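Local coordinates for protein probable porin (Pseudomonas aeruginosa, PDB 2Y0H) that probably acts as an outer-membrane porin, an OprD-family beta-barrel channel through which small solutes pass, at residues 58-63 against 127-132; 94-99 against 105-110; 109-114 against 148-153; 274-277 against 282-285. One frame throughout, in Å; residues are numbered along the deposited sequence.

Interaction 1: 58-63 against 127-132; sequences TGLLGV and PQTFDG. With C8E ((hydroxyethyloxy)tri(ethyloxy)octane), chain N.
Leu60 meets Pro127 and Thr129 through one methyl, CD2. This is the tight part of the contact. Leu60 CD2 lies 3.9 Å from Pro127 CG, the leucine methyl pointing at the proline ring carbon. The same Leu60 CD2 is 3.7 Å from Pro127 O and 4.0 Å from Thr129 CG2. The methyl therefore sits against the proline ring, its carbonyl oxygen and a threonine methyl. No hydrogen bond crosses here, and the contact is apolar and small. Thr129 offers CG2 because its chi1 of 63° sets OG1 between the backbone N and the carbonyl carbon and CG2 beside the N. The other face of strand 58-63 meets detergent, not protein from 127-132. The alkyl tail of C8E runs along it, with C8E C3 3.4 Å from Gly59 C. C8E C1 is 3.8 Å from Leu61 CB. This fits a barrel wall with lipid-like chains outside and protein packing inside. In the wall, strand 51-64 lies between strands 30-43 and 87-101, with backbone bonds from Gly59 to Leu40 and from Leu60 to His92. Strand 129-137 is three places along the sheet from it, and Met112 touches both Pro127 and Thr129.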
# COMPACT_ATOMS: atom_id res chain seq x y z
N THR A 58 0.02 5.18 19.06
CA THR A 58 -0.70 4.21 18.25
C THR A 58 -0.55 2.84 18.91
O THR A 58 0.55 2.31 19.00
CB THR A 58 -0.18 4.16 16.81
OG1 THR A 58 -0.35 5.44 16.19
CG2 THR A 58 -0.93 3.10 15.99
N GLY A 59 -1.66 2.28 19.39
CA GLY A 59 -1.64 0.97 20.01
C GLY A 59 -2.23 -0.08 19.09
O GLY A 59 -3.31 0.13 18.54
N LEU A 60 -1.54 -1.21 18.91
CA LEU A 60 -2.02 -2.26 18.02
C LEU A 60 -2.20 -3.60 18.73
O LEU A 60 -1.33 -4.04 19.49
CB LEU A 60 -1.09 -2.46 16.82
CG LEU A 60 -0.79 -1.23 15.95
CD1 LEU A 60 0.39 -0.45 16.51
CD2 LEU A 60 -0.53 -1.64 14.51
N LEU A 61 -3.33 -4.25 18.46
CA LEU A 61 -3.63 -5.57 19.02
C LEU A 61 -4.30 -6.47 18.00
O LEU A 61 -5.32 -6.12 17.41
CB LEU A 61 -4.51 -5.45 20.27
CG LEU A 61 -4.91 -6.76 20.96
CD1 LEU A 61 -3.73 -7.41 21.64
CD2 LEU A 61 -6.03 -6.52 21.97
N GLY A 62 -3.71 -7.64 17.78
CA GLY A 62 -4.28 -8.63 16.90
C GLY A 62 -4.64 -9.85 17.72
O GLY A 62 -3.85 -10.31 18.54
N VAL A 63 -5.83 -10.39 17.49
CA VAL A 63 -6.31 -11.51 18.28
C VAL A 63 -6.81 -12.61 17.38
O VAL A 63 -7.59 -12.37 16.46
CB VAL A 63 -7.46 -11.09 19.21
CG1 VAL A 63 -7.02 -10.01 20.20
CG2 VAL A 63 -8.62 -10.60 18.39
N PRO A 127 -2.32 -2.73 10.30
CA PRO A 127 -1.37 -2.02 9.44
C PRO A 127 0.06 -2.37 9.82
O PRO A 127 0.37 -2.51 11.00
CB PRO A 127 -1.64 -0.55 9.76
CG PRO A 127 -2.17 -0.58 11.17
CD PRO A 127 -2.97 -1.84 11.28
N GLN A 128 0.91 -2.51 8.82
CA GLN A 128 2.35 -2.53 9.03
C GLN A 128 2.77 -1.15 9.54
O GLN A 128 2.25 -0.14 9.08
CB GLN A 128 3.05 -2.83 7.70
CG GLN A 128 4.53 -2.53 7.66
CD GLN A 128 5.13 -2.78 6.27
OE1 GLN A 128 4.48 -2.55 5.25
NE2 GLN A 128 6.36 -3.28 6.23
N THR A 129 3.72 -1.11 10.47
CA THR A 129 4.24 0.18 10.93
C THR A 129 5.74 0.24 10.78
O THR A 129 6.41 -0.79 10.65
CB THR A 129 3.89 0.45 12.41
OG1 THR A 129 4.52 -0.53 13.23
CG2 THR A 129 2.38 0.41 12.64
N PHE A 130 6.28 1.45 10.80
CA PHE A 130 7.72 1.66 10.76
C PHE A 130 8.08 2.59 11.93
O PHE A 130 7.23 3.37 12.38
CB PHE A 130 8.15 2.33 9.44
CG PHE A 130 8.05 1.43 8.23
CD1 PHE A 130 6.84 1.24 7.57
CD2 PHE A 130 9.19 0.78 7.74
CE1 PHE A 130 6.76 0.41 6.48
CE2 PHE A 130 9.11 -0.04 6.63
CZ PHE A 130 7.89 -0.23 6.00
N ASP A 131 9.30 2.49 12.44
CA ASP A 131 9.82 3.56 13.30
C ASP A 131 10.77 4.39 12.46
O ASP A 131 11.62 3.84 11.74
CB ASP A 131 10.56 3.01 14.52
CG ASP A 131 9.66 2.23 15.45
OD1 ASP A 131 8.43 2.47 15.43
OD2 ASP A 131 10.18 1.39 16.21
N GLY A 132 10.63 5.70 12.55
CA GLY A 132 11.51 6.60 11.83
C GLY A 132 11.26 8.06 12.12
O GLY A 132 10.58 8.45 13.08
C1 C8E N . -6.26 -2.58 22.11
C2 C8E N . -5.64 -1.24 21.73
C3 C8E N . -4.12 -1.36 21.61
C4 C8E N . -3.40 -1.24 22.95
C5 C8E N . -2.35 -2.35 23.09
C6 C8E N . -0.99 -1.80 23.50
C7 C8E N . 0.03 -2.94 23.63
C8 C8E N . 0.74 -2.95 24.99
O9 C8E N . 0.99 -4.28 25.39
C10 C8E N . 2.34 -4.69 25.24
C11 C8E N . 2.61 -5.91 26.12

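Interaction 2: 94-99 against 105-110; sequences GLTAKL and QLQVGI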
# COMPACT_ATOMS: atom_id res chain seq x y z
N GLY A 94 3.35 2.23 20.04
CA GLY A 94 4.34 3.17 19.57
C GLY A 94 3.89 4.58 19.85
O GLY A 94 2.67 4.85 19.88
N LEU A 95 4.85 5.47 20.05
CA LEU A 95 4.59 6.89 20.20
C LEU A 95 5.16 7.64 19.02
O LEU A 95 6.12 7.19 18.39
CB LEU A 95 5.22 7.46 21.48
CG LEU A 95 4.75 6.83 22.78
CD1 LEU A 95 5.47 7.48 23.95
CD2 LEU A 95 3.25 6.95 22.93
N THR A 96 4.56 8.79 18.73
CA THR A 96 5.01 9.66 17.66
C THR A 96 5.04 11.11 18.15
O THR A 96 3.99 11.72 18.36
CB THR A 96 4.08 9.57 16.45
OG1 THR A 96 3.90 8.20 16.09
CG2 THR A 96 4.65 10.34 15.28
N ALA A 97 6.24 11.65 18.33
CA ALA A 97 6.40 13.06 18.65
C ALA A 97 6.15 13.83 17.36
O ALA A 97 6.53 13.36 16.30
CB ALA A 97 7.81 13.34 19.17
N LYS A 98 5.51 14.99 17.45
CA LYS A 98 5.30 15.82 16.27
C LYS A 98 5.64 17.29 16.54
O LYS A 98 5.27 17.84 17.58
CB LYS A 98 3.88 15.67 15.71
CG LYS A 98 2.76 15.97 16.68
CD LYS A 98 1.41 15.45 16.17
CE LYS A 98 0.29 15.82 17.15
NZ LYS A 98 -1.05 15.24 16.79
N LEU A 99 6.36 17.91 15.60
CA LEU A 99 6.62 19.35 15.63
C LEU A 99 5.98 19.98 14.41
O LEU A 99 5.87 19.34 13.37
CB LEU A 99 8.12 19.63 15.58
CG LEU A 99 9.06 18.94 16.57
CD1 LEU A 99 10.49 19.42 16.35
CD2 LEU A 99 8.63 19.19 18.00
N GLN A 105 6.11 19.87 8.86
CA GLN A 105 5.86 19.00 10.00
C GLN A 105 6.94 17.95 10.13
O GLN A 105 7.36 17.35 9.15
CB GLN A 105 4.49 18.34 9.87
CG GLN A 105 4.13 17.46 11.05
CD GLN A 105 2.63 17.27 11.22
OE1 GLN A 105 1.84 17.84 10.46
NE2 GLN A 105 2.23 16.48 12.21
N LEU A 106 7.40 17.72 11.35
CA LEU A 106 8.29 16.61 11.61
C LEU A 106 7.60 15.61 12.52
O LEU A 106 7.00 15.99 13.53
CB LEU A 106 9.60 17.10 12.24
CG LEU A 106 10.55 16.01 12.74
CD1 LEU A 106 11.12 15.21 11.57
CD2 LEU A 106 11.66 16.59 13.60
N GLN A 107 7.66 14.33 12.17
CA GLN A 107 7.15 13.30 13.05
C GLN A 107 8.28 12.36 13.41
O GLN A 107 9.02 11.94 12.53
CB GLN A 107 6.05 12.51 12.38
CG GLN A 107 4.91 13.36 11.85
CD GLN A 107 3.97 12.55 11.00
OE1 GLN A 107 3.04 11.92 11.52
NE2 GLN A 107 4.21 12.53 9.70
N VAL A 108 8.43 12.03 14.68
CA VAL A 108 9.46 11.09 15.08
C VAL A 108 8.85 9.99 15.95
O VAL A 108 8.30 10.28 17.01
CB VAL A 108 10.62 11.78 15.86
CG1 VAL A 108 11.76 10.78 16.08
CG2 VAL A 108 11.12 13.00 15.10
N GLY A 109 8.93 8.75 15.48
CA GLY A 109 8.43 7.62 16.24
C GLY A 109 7.75 6.62 15.34
O GLY A 109 8.24 6.30 14.26
N ILE A 110 6.60 6.11 15.78
CA ILE A 110 5.87 5.16 14.96
C ILE A 110 5.22 5.87 13.75
O ILE A 110 4.67 6.95 13.87
CB ILE A 110 4.83 4.38 15.78
CG1 ILE A 110 4.48 3.07 15.08
CG2 ILE A 110 3.59 5.25 16.11
CD1 ILE A 110 3.61 2.15 15.92
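Strand 94-99 pairs with 105-110 as an antiparallel beta hairpin of the porin barrel, in register from Thr96-Gly109 to Leu99-Leu106. The backbone bonds come first. Ala97 and Val108 form one hydrogen-bonded pair, with Ala97 N to Val108 O and Val108 N to Ala97 O both 2.8 Å. Leu99 and Leu106 form a second, and Leu99 N reaches Leu106 O at 2.9 Å. Beyond Val108 the chain turns a corner. Gly109 has a phi of 140°, and Ile110 N bonds to Leu95 O at 2.9 Å from well above the carbonyl plane. Weaker CA-H...O contacts fill the gaps between these bonds. One runs from Lys98 CA to Leu106 O, 3.2 Å apart.

The apolar contacts are modest. Leu99 and Leu106 lie side by side on the face that also carries Ala97 and Val108, with Leu99 CD1 4.1 Å from Leu106 CD2. A bound C8E touches Leu106, as expected of a membrane-facing surface. On the other face, the amide of Gln105 lies alongside the aliphatic part of Lys98. The Lys98 ammonium leads away to a salt bridge with Asp56.

One side-chain bond secures the corner. Thr96 chi1, at -52°, places OG1 beside the backbone N. From there Thr96 OG1 donates to Ile110 O at 2.7 Å, in the carbonyl plane and on a lone pair.

Interaction 3: 109-114 against 148-153; sequences GILMPQ and GQLWKS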
# COMPACT_ATOMS: atom_id res chain seq x y z
N GLY A 109 8.93 8.75 15.48
CA GLY A 109 8.43 7.62 16.24
C GLY A 109 7.75 6.62 15.34
O GLY A 109 8.24 6.30 14.26
N ILE A 110 6.60 6.11 15.78
CA ILE A 110 5.87 5.16 14.96
C ILE A 110 5.22 5.87 13.75
O ILE A 110 4.67 6.95 13.87
CB ILE A 110 4.83 4.38 15.78
CG1 ILE A 110 4.48 3.07 15.08
CG2 ILE A 110 3.59 5.25 16.11
CD1 ILE A 110 3.61 2.15 15.92
N LEU A 111 5.33 5.24 12.59
CA LEU A 111 4.85 5.86 11.36
C LEU A 111 4.16 4.84 10.48
O LEU A 111 4.47 3.64 10.53
CB LEU A 111 6.03 6.42 10.57
CG LEU A 111 6.90 7.47 11.26
CD1 LEU A 111 8.12 7.76 10.39
CD2 LEU A 111 6.06 8.71 11.45
N MET A 112 3.23 5.33 9.68
CA MET A 112 2.64 4.55 8.60
C MET A 112 2.80 5.30 7.29
O MET A 112 1.87 5.95 6.84
CB MET A 112 1.15 4.31 8.86
CG MET A 112 0.90 3.39 10.02
SD MET A 112 -0.85 3.26 10.35
CE MET A 112 -0.84 2.81 12.07
N PRO A 113 4.00 5.24 6.70
CA PRO A 113 4.26 5.91 5.42
C PRO A 113 3.39 5.34 4.30
O PRO A 113 3.19 4.13 4.25
CB PRO A 113 5.73 5.56 5.11
CG PRO A 113 6.27 4.91 6.32
CD PRO A 113 5.13 4.40 7.14
N GLN A 114 2.92 6.20 3.41
CA GLN A 114 2.20 5.77 2.23
C GLN A 114 2.83 6.46 1.03
O GLN A 114 2.22 7.34 0.42
CB GLN A 114 0.72 6.13 2.33
CG GLN A 114 0.01 5.41 3.47
CD GLN A 114 -1.50 5.62 3.43
OE1 GLN A 114 -2.10 6.03 4.41
NE2 GLN A 114 -2.11 5.33 2.29
N GLY A 148 12.92 11.64 4.90
CA GLY A 148 12.68 10.76 6.02
C GLY A 148 13.72 9.67 6.18
O GLY A 148 14.51 9.39 5.28
N GLN A 149 13.73 9.07 7.36
CA GLN A 149 14.54 7.90 7.57
C GLN A 149 13.73 6.93 8.40
O GLN A 149 13.18 7.30 9.43
CB GLN A 149 15.83 8.27 8.28
CG GLN A 149 16.85 7.14 8.39
CD GLN A 149 18.08 7.56 9.18
OE1 GLN A 149 18.02 7.68 10.40
NE2 GLN A 149 19.19 7.82 8.48
N LEU A 150 13.66 5.69 7.94
CA LEU A 150 13.02 4.61 8.71
C LEU A 150 14.09 3.69 9.27
O LEU A 150 15.08 3.37 8.57
CB LEU A 150 12.05 3.83 7.81
CG LEU A 150 11.10 4.66 6.95
CD1 LEU A 150 10.23 3.72 6.14
CD2 LEU A 150 10.24 5.60 7.81
N TRP A 151 13.90 3.25 10.52
CA TRP A 151 14.91 2.45 11.21
C TRP A 151 14.43 1.02 11.41
O TRP A 151 15.24 0.09 11.46
CB TRP A 151 15.29 3.06 12.56
CG TRP A 151 15.40 4.55 12.52
CD1 TRP A 151 16.18 5.30 11.69
CD2 TRP A 151 14.70 5.48 13.36
NE1 TRP A 151 16.01 6.64 11.95
CE2 TRP A 151 15.10 6.78 12.97
CE3 TRP A 151 13.77 5.35 14.40
CZ2 TRP A 151 14.60 7.93 13.57
CZ3 TRP A 151 13.29 6.50 15.00
CH2 TRP A 151 13.71 7.77 14.59
N LYS A 152 13.12 0.83 11.53
CA LYS A 152 12.58 -0.53 11.66
C LYS A 152 11.18 -0.72 11.12
O LYS A 152 10.37 0.20 11.09
CB LYS A 152 12.65 -1.06 13.09
CG LYS A 152 12.42 -0.04 14.18
CD LYS A 152 12.21 -0.75 15.53
CE LYS A 152 13.34 -1.74 15.82
NZ LYS A 152 14.65 -1.06 16.03
N SER A 153 10.93 -1.95 10.71
CA SER A 153 9.65 -2.38 10.17
C SER A 153 9.02 -3.36 11.16
O SER A 153 9.71 -4.24 11.66
CB SER A 153 9.88 -3.07 8.82
OG SER A 153 8.68 -3.65 8.31
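Trp151 NE1 donates to Gln149 OE1 at 2.7 Å, a bond within strand 148-153. It uses a lone pair in the amide carbonyl plane, and the oxygen lies close to the plane of the indole. The N-H points somewhat off the oxygen, at 139°. The bond joins the indole to the Gln149 amide, which Asn179 holds from its other end. Across the contact the chemistry is purely apolar, and Leu150 carries it with both methyls. Leu150 CD2 lies 4.0 Å from Leu111 CD1, the two side chains meeting at a slant. Leu150 CD1 lies 4.1 Å from Pro113 CG, and here the side chains pass in opposite directions. With CG beside the backbone N, chi1 -47°, Leu150 brings its two methyls closer to 109-114 than its base. All three touching residues are buried, with no hydrogen bond between the segments. Trp151 and Lys152 both face Asp131, which makes a classic beta bulge in this strand. Strand 143-154 is part of the barrel wall, next to strand 129-137. Segment 109-114 has turned out of that wall at Gly109 and Ile110. Phe130, on strand 129-137, touches both Pro113 and Leu150.

Interaction 4: 274-277 against 282-285; sequences FPVL and TPYV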
# COMPACT_ATOMS: atom_id res chain seq x y z
N PHE A 274 10.82 -6.64 -8.75
CA PHE A 274 10.76 -5.31 -8.18
C PHE A 274 11.02 -5.33 -6.66
O PHE A 274 10.30 -6.00 -5.91
CB PHE A 274 9.38 -4.70 -8.46
CG PHE A 274 9.22 -3.30 -7.94
CD1 PHE A 274 10.08 -2.29 -8.37
CD2 PHE A 274 8.20 -2.99 -7.04
CE1 PHE A 274 9.94 -0.99 -7.90
CE2 PHE A 274 8.04 -1.69 -6.56
CZ PHE A 274 8.91 -0.69 -6.99
N PRO A 275 12.05 -4.60 -6.21
CA PRO A 275 12.39 -4.56 -4.78
C PRO A 275 11.38 -3.77 -3.96
O PRO A 275 11.08 -2.62 -4.29
CB PRO A 275 13.74 -3.84 -4.77
CG PRO A 275 14.26 -3.93 -6.19
CD PRO A 275 13.04 -3.89 -7.04
N VAL A 276 10.84 -4.41 -2.92
CA VAL A 276 10.09 -3.72 -1.88
C VAL A 276 10.69 -4.09 -0.54
O VAL A 276 11.32 -5.14 -0.41
CB VAL A 276 8.59 -4.09 -1.88
CG1 VAL A 276 7.87 -3.41 -3.02
CG2 VAL A 276 8.40 -5.62 -1.95
N LEU A 277 10.49 -3.22 0.46
CA LEU A 277 10.88 -3.53 1.83
C LEU A 277 10.13 -4.76 2.37
O LEU A 277 8.97 -4.99 2.03
CB LEU A 277 10.62 -2.33 2.75
CG LEU A 277 11.45 -1.07 2.45
CD1 LEU A 277 11.00 0.12 3.30
CD2 LEU A 277 12.93 -1.36 2.65
N THR A 282 3.54 -2.81 0.48
CA THR A 282 2.79 -2.83 -0.77
C THR A 282 3.64 -2.19 -1.86
O THR A 282 4.06 -1.05 -1.71
CB THR A 282 1.48 -2.03 -0.62
OG1 THR A 282 0.77 -2.48 0.55
CG2 THR A 282 0.60 -2.16 -1.85
N PRO A 283 3.90 -2.94 -2.94
CA PRO A 283 4.62 -2.35 -4.08
C PRO A 283 3.69 -1.33 -4.75
O PRO A 283 2.53 -1.65 -5.02
CB PRO A 283 4.84 -3.55 -5.02
CG PRO A 283 4.35 -4.77 -4.28
CD PRO A 283 3.42 -4.30 -3.22
N TYR A 284 4.18 -0.13 -4.98
CA TYR A 284 3.35 0.95 -5.51
C TYR A 284 3.22 0.81 -7.04
O TYR A 284 3.83 1.56 -7.80
CB TYR A 284 3.98 2.29 -5.12
CG TYR A 284 3.09 3.48 -5.37
CD1 TYR A 284 1.87 3.61 -4.71
CD2 TYR A 284 3.45 4.47 -6.29
CE1 TYR A 284 1.04 4.71 -4.94
CE2 TYR A 284 2.64 5.57 -6.52
CZ TYR A 284 1.44 5.68 -5.85
OH TYR A 284 0.63 6.77 -6.08
N VAL A 285 2.43 -0.17 -7.48
CA VAL A 285 2.38 -0.55 -8.89
C VAL A 285 0.96 -0.71 -9.43
O VAL A 285 0.07 -1.18 -8.73
CB VAL A 285 3.16 -1.86 -9.16
CG1 VAL A 285 4.60 -1.73 -8.67
CG2 VAL A 285 2.46 -3.06 -8.52
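Pro283 and Val285 pack on Phe274 and Val276 around an inverse gamma turn centred on Tyr284. Both segments belong to the long loop between strands 259-269 and 300-309, which folds inward rather than staying at the barrel rim. Thr282 leads in. Its side chain starts away from 274-277, while its backbone bonds to Phe119. Pro283 makes the closest contact. Val276 CG1 is 3.6 Å from both Pro283 CA and Pro283 CB. Pro283 CB also lies in the plane of the Phe274 ring, at its edge, 4.0 Å from CD2 of Phe274. One ring carbon thus touches both a valine methyl and an aromatic edge. Tyr284 turns the chain. The weak bond from Val285 N to Pro283 O, 2.9 Å, spans the turn. The Tyr284 ring leads away from 274-277 and makes a cation-pi contact with Arg228. Val285 then comes back toward Phe274. That ring is swung to this side by a CG anti to the backbone N, chi1 -178°, and it also meets the ring of Phe230. The valine and phenylalanine side chains pass in opposite directions. Val285 CG1 rests against the same CD2-CE2 pair that borders Pro283, 4.0 Å from Phe274 CE2.

Interactions 1, 3 and 4 are buried and apolar, with no hydrogen bond between their segments. Interaction 2 is partly buried and is built on a backbone hydrogen-bond ladder. That difference follows place: interaction 2 joins adjacent strands of the wall, whereas the other three bring together parts that are not strand neighbours. Interactions 2 and 3 share Gly109 and Ile110, the corner where the chain leaves the wall. Segment 127-132 of interaction 1 probably bonds to both through its backbone, Gly132 O to Gly109 N at 2.9 Å and Phe130 O to Leu111 N at 2.7 Å. Interaction 4 is nearest the chain centre and touches interaction 1 through Phe130 and Leu277.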